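Local structure of uroporphyrin-III C-methyltransferase (Thermus thermophilus, 1VE2) at residues Ala121-Ala135 with Leu215-Leu229. The protein probably transfers methyl groups from S-adenosyl-L-methionine to uroporphyrinogen III in tetrapyrrole biosynthesis. Residues are numbered along the deposited sequence; the frame is centred on the assembly and turned at random.
Sequences ALSALGLPLTHRGLA and LLVVGKVVGLYGELL
With its CG anti to the carbonyl carbon (chi1 -72°), Tyr-225 lays its ring against Leu-127 and brings its hydroxyl to the carbonyl of Pro-128. Its OH donates to Pro-128 O at 2.7 Å, coming from 40° above the carbonyl plane. Leu-127 CB rides over one face of the Tyr-225 ring in a CH-pi contact, 4.0 Å from the centroid, while Val-222 CA backs the other; a flat, polar-tipped tyrosine thus suits a slot between aliphatic groups. Pro-128 CD rests on Leu-228 CD1 at 3.7 Å.

Farther along, His-131 turns its CG anti to the backbone N (chi1 -169°), which sets one imidazole face against Leu-224 CD1, 3.7 Å from the ring centroid; His-131 also packs on Leu-100 of the second subunit. Leu-224 CD1 meets Leu-134 CD1 at 3.6 Å. Leu-134 and Ala-135 both face His-131 in a classic beta bulge, their N-H groups bonding to His-131 O, and Gly-133 permits the positive phi of the turn.

The contact packs the end of helix 119-124 and the following loop against strand 214-218 and helix 225-228. Where helix 119-124 faces the sheet, Leu-122 CD1 and Val-217 CG2 meet tip to tip at 3.7 Å, a long leucine reaching a compact strand valine. Gly-126, at positive phi, closes the helix in a Schellman motif.

There, carbonyls face those of Leu-228 and Leu-229: one water donates to Gly-126 O and Leu-228 O, each at 2.8 Å, and another lies 2.7 Å from both Leu-125 O and Leu-229 O. Branched side chains fill the apolar middle, where, among the two segments' side chains, Tyr-225 OH alone gives buried Pro-128 O a hydrogen bond.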
ATOM      1  N   ALA A 121       7.146   3.000   0.249  1.00 23.93           N
ATOM      2  CA  ALA A 121       8.435   3.676   0.343  1.00 22.42           C
ATOM      3  C   ALA A 121       8.458   4.628   1.529  1.00 21.86           C
ATOM      4  O   ALA A 121       9.424   4.666   2.292  1.00 20.22           O
ATOM      5  CB  ALA A 121       8.729   4.442  -0.949  1.00 22.67           C
ATOM      6  N   LEU A 122       7.393   5.408   1.681  1.00 21.57           N
ATOM      7  CA  LEU A 122       7.308   6.352   2.791  1.00 22.72           C
ATOM      8  C   LEU A 122       7.378   5.623   4.136  1.00 22.49           C
ATOM      9  O   LEU A 122       8.071   6.063   5.050  1.00 23.09           O
ATOM     10  CB  LEU A 122       6.015   7.162   2.679  1.00 24.63           C
ATOM     11  CG  LEU A 122       5.907   7.985   1.392  1.00 27.32           C
ATOM     12  CD1 LEU A 122       4.529   8.598   1.281  1.00 30.18           C
ATOM     13  CD2 LEU A 122       6.966   9.079   1.396  1.00 30.64           C
ATOM     14  N   SER A 123       6.665   4.508   4.267  1.00 22.26           N
ATOM     15  CA  SER A 123       6.706   3.759   5.518  1.00 23.70           C
ATOM     16  C   SER A 123       8.118   3.228   5.763  1.00 24.03           C
ATOM     17  O   SER A 123       8.594   3.216   6.897  1.00 24.34           O
ATOM     18  CB  SER A 123       5.716   2.589   5.493  1.00 23.63           C
ATOM     19  OG  SER A 123       4.374   3.053   5.476  1.00 28.10           O
ATOM     20  N   ALA A 124       8.794   2.787   4.705  1.00 23.49           N
ATOM     21  CA  ALA A 124      10.149   2.266   4.869  1.00 23.78           C
ATOM     22  C   ALA A 124      11.061   3.325   5.482  1.00 24.72           C
ATOM     23  O   ALA A 124      12.011   2.999   6.198  1.00 25.19           O
ATOM     24  CB  ALA A 124      10.709   1.797   3.527  1.00 22.96           C
ATOM     25  N   LEU A 125      10.773   4.592   5.197  1.00 24.79           N
ATOM     26  CA  LEU A 125      11.563   5.688   5.741  1.00 25.97           C
ATOM     27  C   LEU A 125      10.996   6.149   7.077  1.00 27.07           C
ATOM     28  O   LEU A 125      11.471   7.128   7.655  1.00 27.81           O
ATOM     29  CB  LEU A 125      11.607   6.863   4.763  1.00 25.42           C
ATOM     30  CG  LEU A 125      12.420   6.613   3.488  1.00 26.93           C
ATOM     31  CD1 LEU A 125      12.327   7.813   2.559  1.00 26.74           C
ATOM     32  CD2 LEU A 125      13.863   6.336   3.859  1.00 27.18           C
ATOM     33  N   GLY A 126       9.989   5.426   7.565  1.00 26.51           N
ATOM     34  CA  GLY A 126       9.368   5.763   8.835  1.00 26.43           C
ATOM     35  C   GLY A 126       8.587   7.060   8.788  1.00 25.72           C
ATOM     36  O   GLY A 126       8.499   7.780   9.785  1.00 26.26           O
ATOM     37  N   LEU A 127       8.011   7.361   7.630  1.00 23.39           N
ATOM     38  CA  LEU A 127       7.247   8.588   7.462  1.00 23.22           C
ATOM     39  C   LEU A 127       5.747   8.301   7.342  1.00 23.36           C
ATOM     40  O   LEU A 127       5.324   7.529   6.485  1.00 22.60           O
ATOM     41  CB  LEU A 127       7.738   9.317   6.215  1.00 23.69           C
ATOM     42  CG  LEU A 127       9.252   9.552   6.176  1.00 23.26           C
ATOM     43  CD1 LEU A 127       9.611  10.186   4.844  1.00 25.23           C
ATOM     44  CD2 LEU A 127       9.686  10.440   7.336  1.00 25.25           C
ATOM     45  N   PRO A 128       4.926   8.931   8.200  1.00 22.91           N
ATOM     46  CA  PRO A 128       3.471   8.747   8.197  1.00 22.46           C
ATOM     47  C   PRO A 128       2.746   9.654   7.200  1.00 22.67           C
ATOM     48  O   PRO A 128       3.237  10.733   6.861  1.00 21.34           O
ATOM     49  CB  PRO A 128       3.095   9.067   9.637  1.00 23.88           C
ATOM     50  CG  PRO A 128       4.015  10.227   9.942  1.00 22.52           C
ATOM     51  CD  PRO A 128       5.347   9.767   9.344  1.00 22.97           C
ATOM     52  N   LEU A 129       1.583   9.200   6.729  1.00 21.26           N
ATOM     53  CA  LEU A 129       0.762   9.957   5.791  1.00 20.87           C
ATOM     54  C   LEU A 129      -0.389  10.598   6.546  1.00 18.81           C
ATOM     55  O   LEU A 129      -1.068  11.479   6.036  1.00 19.82           O
ATOM     56  CB  LEU A 129       0.208   9.042   4.692  1.00 19.79           C
ATOM     57  CG  LEU A 129       1.263   8.566   3.691  1.00 22.83           C
ATOM     58  CD1 LEU A 129       0.639   7.586   2.698  1.00 22.10           C
ATOM     59  CD2 LEU A 129       1.847   9.776   2.970  1.00 21.47           C
ATOM     60  N   THR A 130      -0.613  10.127   7.767  1.00 21.93           N
ATOM     61  CA  THR A 130      -1.661  10.669   8.620  1.00 20.70           C
ATOM     62  C   THR A 130      -1.087  10.793  10.022  1.00 21.86           C
ATOM     63  O   THR A 130      -0.168  10.061  10.379  1.00 22.00           O
ATOM     64  CB  THR A 130      -2.893   9.748   8.662  1.00 21.40           C
ATOM     65  OG1 THR A 130      -2.493   8.436   9.080  1.00 22.21           O
ATOM     66  CG2 THR A 130      -3.551   9.673   7.282  1.00 23.09           C
ATOM     67  N   HIS A 131      -1.629  11.718  10.808  1.00 21.83           N
ATOM     68  CA  HIS A 131      -1.159  11.932  12.172  1.00 23.41           C
ATOM     69  C   HIS A 131      -2.161  12.818  12.904  1.00 22.77           C
ATOM     70  O   HIS A 131      -2.685  13.773  12.334  1.00 21.63           O
ATOM     71  CB  HIS A 131       0.225  12.590  12.149  1.00 23.91           C
ATOM     72  CG  HIS A 131       0.904  12.617  13.484  1.00 24.13           C
ATOM     73  ND1 HIS A 131       0.964  13.751  14.266  1.00 27.58           N
ATOM     74  CD2 HIS A 131       1.525  11.642  14.188  1.00 25.32           C
ATOM     75  CE1 HIS A 131       1.592  13.472  15.394  1.00 24.54           C
ATOM     76  NE2 HIS A 131       1.942  12.200  15.373  1.00 26.72           N
ATOM     77  N   ARG A 132      -2.438  12.495  14.162  1.00 24.61           N
ATOM     78  CA  ARG A 132      -3.398  13.272  14.942  1.00 26.70           C
ATOM     79  C   ARG A 132      -3.174  14.773  14.817  1.00 26.94           C
ATOM     80  O   ARG A 132      -2.072  15.263  15.030  1.00 26.15           O
ATOM     81  CB  ARG A 132      -3.332  12.861  16.414  1.00 28.92           C
ATOM     82  CG  ARG A 132      -1.940  12.941  17.012  1.00 30.16           C
ATOM     83  CD  ARG A 132      -1.880  12.242  18.360  1.00 33.61           C
ATOM     84  NE  ARG A 132      -2.767  12.848  19.346  1.00 35.57           N
ATOM     85  CZ  ARG A 132      -2.884  12.422  20.601  1.00 37.22           C
ATOM     86  NH1 ARG A 132      -2.169  11.384  21.020  1.00 37.84           N
ATOM     87  NH2 ARG A 132      -3.714  13.032  21.436  1.00 35.86           N
ATOM     88  N   GLY A 133      -4.224  15.495  14.441  1.00 27.73           N
ATOM     89  CA  GLY A 133      -4.126  16.939  14.309  1.00 28.40           C
ATOM     90  C   GLY A 133      -3.499  17.479  13.037  1.00 28.49           C
ATOM     91  O   GLY A 133      -3.579  18.681  12.776  1.00 30.37           O
ATOM     92  N   LEU A 134      -2.884  16.608  12.240  1.00 26.82           N
ATOM     93  CA  LEU A 134      -2.236  17.042  11.004  1.00 24.67           C
ATOM     94  C   LEU A 134      -2.920  16.513   9.741  1.00 24.78           C
ATOM     95  O   LEU A 134      -3.076  17.240   8.755  1.00 26.86           O
ATOM     96  CB  LEU A 134      -0.769  16.594  10.998  1.00 24.79           C
ATOM     97  CG  LEU A 134       0.103  17.090  12.157  1.00 24.30           C
ATOM     98  CD1 LEU A 134       1.529  16.569  11.996  1.00 23.33           C
ATOM     99  CD2 LEU A 134       0.094  18.609  12.173  1.00 25.00           C
ATOM    100  N   ALA A 135      -3.315  15.248   9.772  1.00 24.22           N
ATOM    101  CA  ALA A 135      -3.962  14.629   8.619  1.00 22.17           C
ATOM    102  C   ALA A 135      -4.685  13.359   9.025  1.00 21.66           C
ATOM    103  O   ALA A 135      -4.185  12.580   9.834  1.00 20.76           O
ATOM    104  CB  ALA A 135      -2.919  14.311   7.543  1.00 23.07           C
ATOM    105  N   LEU A 215       8.948  10.649  -5.774  1.00 36.51           N
ATOM    106  CA  LEU A 215       7.641  10.786  -5.146  1.00 33.34           C
ATOM    107  C   LEU A 215       7.537  12.174  -4.547  1.00 31.35           C
ATOM    108  O   LEU A 215       8.544  12.774  -4.172  1.00 31.53           O
ATOM    109  CB  LEU A 215       7.472   9.790  -3.997  1.00 34.49           C
ATOM    110  CG  LEU A 215       7.504   8.281  -4.201  1.00 37.33           C
ATOM    111  CD1 LEU A 215       7.398   7.593  -2.842  1.00 35.81           C
ATOM    112  CD2 LEU A 215       6.362   7.860  -5.107  1.00 38.10           C
ATOM    113  N   LEU A 216       6.313  12.664  -4.436  1.00 28.18           N
ATOM    114  CA  LEU A 216       6.049  13.965  -3.846  1.00 26.61           C
ATOM    115  C   LEU A 216       4.968  13.765  -2.792  1.00 25.81           C
ATOM    116  O   LEU A 216       3.985  13.065  -3.037  1.00 24.66           O
ATOM    117  CB  LEU A 216       5.554  14.947  -4.912  1.00 28.01           C
ATOM    118  CG  LEU A 216       5.180  16.370  -4.477  1.00 29.86           C
ATOM    119  CD1 LEU A 216       5.174  17.287  -5.705  1.00 30.44           C
ATOM    120  CD2 LEU A 216       3.815  16.381  -3.795  1.00 30.80           C
ATOM    121  N   VAL A 217       5.170  14.349  -1.616  1.00 23.19           N
ATOM    122  CA  VAL A 217       4.190  14.265  -0.540  1.00 24.39           C
ATOM    123  C   VAL A 217       3.998  15.680   0.002  1.00 24.87           C
ATOM    124  O   VAL A 217       4.966  16.338   0.392  1.00 26.54           O
ATOM    125  CB  VAL A 217       4.663  13.350   0.611  1.00 23.64           C
ATOM    126  CG1 VAL A 217       3.535  13.176   1.627  1.00 23.23           C
ATOM    127  CG2 VAL A 217       5.114  12.005   0.065  1.00 22.55           C
ATOM    128  N   VAL A 218       2.752  16.149   0.018  1.00 23.82           N
ATOM    129  CA  VAL A 218       2.455  17.489   0.502  1.00 24.05           C
ATOM    130  C   VAL A 218       1.324  17.492   1.534  1.00 25.42           C
ATOM    131  O   VAL A 218       0.388  16.692   1.455  1.00 23.70           O
ATOM    132  CB  VAL A 218       2.126  18.434  -0.692  1.00 25.63           C
ATOM    133  CG1 VAL A 218       0.985  17.866  -1.521  1.00 24.68           C
ATOM    134  CG2 VAL A 218       1.796  19.840  -0.186  1.00 23.85           C
ATOM    135  N   GLY A 219       1.430  18.384   2.517  1.00 25.41           N
ATOM    136  CA  GLY A 219       0.418  18.468   3.551  1.00 25.88           C
ATOM    137  C   GLY A 219       1.035  18.723   4.913  1.00 26.56           C
ATOM    138  O   GLY A 219       2.238  18.551   5.099  1.00 25.84           O
ATOM    139  N   LYS A 220       0.204  19.130   5.867  1.00 27.26           N
ATOM    140  CA  LYS A 220       0.657  19.414   7.224  1.00 27.37           C
ATOM    141  C   LYS A 220       1.449  18.282   7.877  1.00 27.17           C
ATOM    142  O   LYS A 220       2.325  18.533   8.708  1.00 25.40           O
ATOM    143  CB  LYS A 220      -0.541  19.766   8.115  1.00 30.85           C
ATOM    144  CG  LYS A 220      -1.248  21.062   7.734  1.00 33.06           C
ATOM    145  CD  LYS A 220      -2.427  21.343   8.649  1.00 36.68           C
ATOM    146  CE  LYS A 220      -3.073  22.678   8.310  1.00 38.83           C
ATOM    147  NZ  LYS A 220      -4.212  22.980   9.218  1.00 42.94           N
ATOM    148  N   VAL A 221       1.161  17.036   7.506  1.00 24.00           N
ATOM    149  CA  VAL A 221       1.864  15.913   8.113  1.00 23.64           C
ATOM    150  C   VAL A 221       3.352  15.891   7.745  1.00 23.12           C
ATOM    151  O   VAL A 221       4.171  15.359   8.486  1.00 23.76           O
ATOM    152  CB  VAL A 221       1.239  14.551   7.705  1.00 22.42           C
ATOM    153  CG1 VAL A 221       1.544  14.247   6.244  1.00 21.28           C
ATOM    154  CG2 VAL A 221       1.763  13.445   8.625  1.00 19.43           C
ATOM    155  N   VAL A 222       3.689  16.463   6.597  1.00 23.80           N
ATOM    156  CA  VAL A 222       5.076  16.496   6.137  1.00 24.49           C
ATOM    157  C   VAL A 222       5.942  17.344   7.077  1.00 26.99           C
ATOM    158  O   VAL A 222       7.177  17.269   7.048  1.00 26.98           O
ATOM    159  CB  VAL A 222       5.153  17.045   4.686  1.00 24.66           C
ATOM    160  CG1 VAL A 222       6.594  17.155   4.231  1.00 22.39           C
ATOM    161  CG2 VAL A 222       4.394  16.114   3.739  1.00 23.88           C
ATOM    162  N   GLY A 223       5.291  18.129   7.932  1.00 27.60           N
ATOM    163  CA  GLY A 223       6.029  18.963   8.865  1.00 28.94           C
ATOM    164  C   GLY A 223       6.803  18.150   9.883  1.00 29.67           C
ATOM    165  O   GLY A 223       7.699  18.661  10.549  1.00 30.49           O
ATOM    166  N   LEU A 224       6.465  16.870  10.005  1.00 28.81           N
ATOM    167  CA  LEU A 224       7.138  15.987  10.953  1.00 28.22           C
ATOM    168  C   LEU A 224       8.325  15.253  10.336  1.00 27.73           C
ATOM    169  O   LEU A 224       9.109  14.621  11.045  1.00 29.61           O
ATOM    170  CB  LEU A 224       6.167  14.925  11.460  1.00 27.76           C
ATOM    171  CG  LEU A 224       4.922  15.305  12.256  1.00 29.64           C
ATOM    172  CD1 LEU A 224       4.066  14.060  12.437  1.00 28.96           C
ATOM    173  CD2 LEU A 224       5.322  15.889  13.600  1.00 28.27           C
ATOM    174  N   TYR A 225       8.450  15.332   9.018  1.00 27.26           N
ATOM    175  CA  TYR A 225       9.491  14.601   8.311  1.00 27.34           C
ATOM    176  C   TYR A 225      10.935  14.898   8.686  1.00 28.65           C
ATOM    177  O   TYR A 225      11.781  14.006   8.626  1.00 28.40           O
ATOM    178  CB  TYR A 225       9.272  14.749   6.806  1.00 26.53           C
ATOM    179  CG  TYR A 225       8.070  13.960   6.294  1.00 25.74           C
ATOM    180  CD1 TYR A 225       7.127  13.424   7.180  1.00 26.12           C
ATOM    181  CD2 TYR A 225       7.877  13.750   4.929  1.00 27.17           C
ATOM    182  CE1 TYR A 225       6.026  12.697   6.716  1.00 25.48           C
ATOM    183  CE2 TYR A 225       6.777  13.023   4.453  1.00 25.47           C
ATOM    184  CZ  TYR A 225       5.859  12.503   5.351  1.00 26.58           C
ATOM    185  OH  TYR A 225       4.772  11.796   4.885  1.00 24.09           O
ATOM    186  N   GLY A 226      11.222  16.136   9.078  1.00 29.18           N
ATOM    187  CA  GLY A 226      12.582  16.479   9.457  1.00 29.70           C
ATOM    188  C   GLY A 226      13.046  15.682  10.659  1.00 32.37           C
ATOM    189  O   GLY A 226      14.173  15.189  10.700  1.00 34.44           O
ATOM    190  N   GLU A 227      12.167  15.536  11.640  1.00 32.48           N
ATOM    191  CA  GLU A 227      12.500  14.807  12.850  1.00 33.73           C
ATOM    192  C   GLU A 227      12.427  13.290  12.679  1.00 34.90           C
ATOM    193  O   GLU A 227      13.083  12.549  13.410  1.00 34.74           O
ATOM    194  CB  GLU A 227      11.573  15.270  13.980  1.00 35.69           C
ATOM    195  CG  GLU A 227      11.674  14.482  15.278  1.00 39.14           C
ATOM    196  CD  GLU A 227      10.851  15.105  16.397  1.00 39.70           C
ATOM    197  OE1 GLU A 227       9.777  15.673  16.103  1.00 43.33           O
ATOM    198  OE2 GLU A 227      11.268  15.019  17.568  1.00 42.51           O
ATOM    199  N   LEU A 228      11.655  12.827  11.701  1.00 35.13           N
ATOM    200  CA  LEU A 228      11.503  11.392  11.473  1.00 36.40           C
ATOM    201  C   LEU A 228      12.351  10.791  10.354  1.00 37.39           C
ATOM    202  O   LEU A 228      12.642   9.593  10.366  1.00 36.79           O
ATOM    203  CB  LEU A 228      10.031  11.069  11.207  1.00 35.46           C
ATOM    204  CG  LEU A 228       9.100  11.168  12.413  1.00 33.76           C
ATOM    205  CD1 LEU A 228       7.662  10.924  11.975  1.00 35.45           C
ATOM    206  CD2 LEU A 228       9.524  10.148  13.463  1.00 35.32           C
ATOM    207  N   LEU A 229      12.748  11.617   9.394  1.00 38.12           N
ATOM    208  CA  LEU A 229      13.529  11.146   8.256  1.00 40.01           C
ATOM    209  C   LEU A 229      14.815  10.378   8.574  1.00 41.42           C
ATOM    210  O   LEU A 229      15.056   9.310   8.006  1.00 41.37           O
ATOM    211  CB  LEU A 229      13.860  12.315   7.326  1.00 39.11           C
ATOM    212  CG  LEU A 229      14.527  11.887   6.020  1.00 39.61           C
ATOM    213  CD1 LEU A 229      13.621  10.900   5.294  1.00 37.85           C
ATOM    214  CD2 LEU A 229      14.812  13.107   5.156  1.00 37.64           C
TER
HETATM  215  O   HOH W   1      14.141   6.735   8.059  1.00 37.63           O
HETATM  216  O   HOH W   2      10.787   7.696  11.318  1.00 34.52           O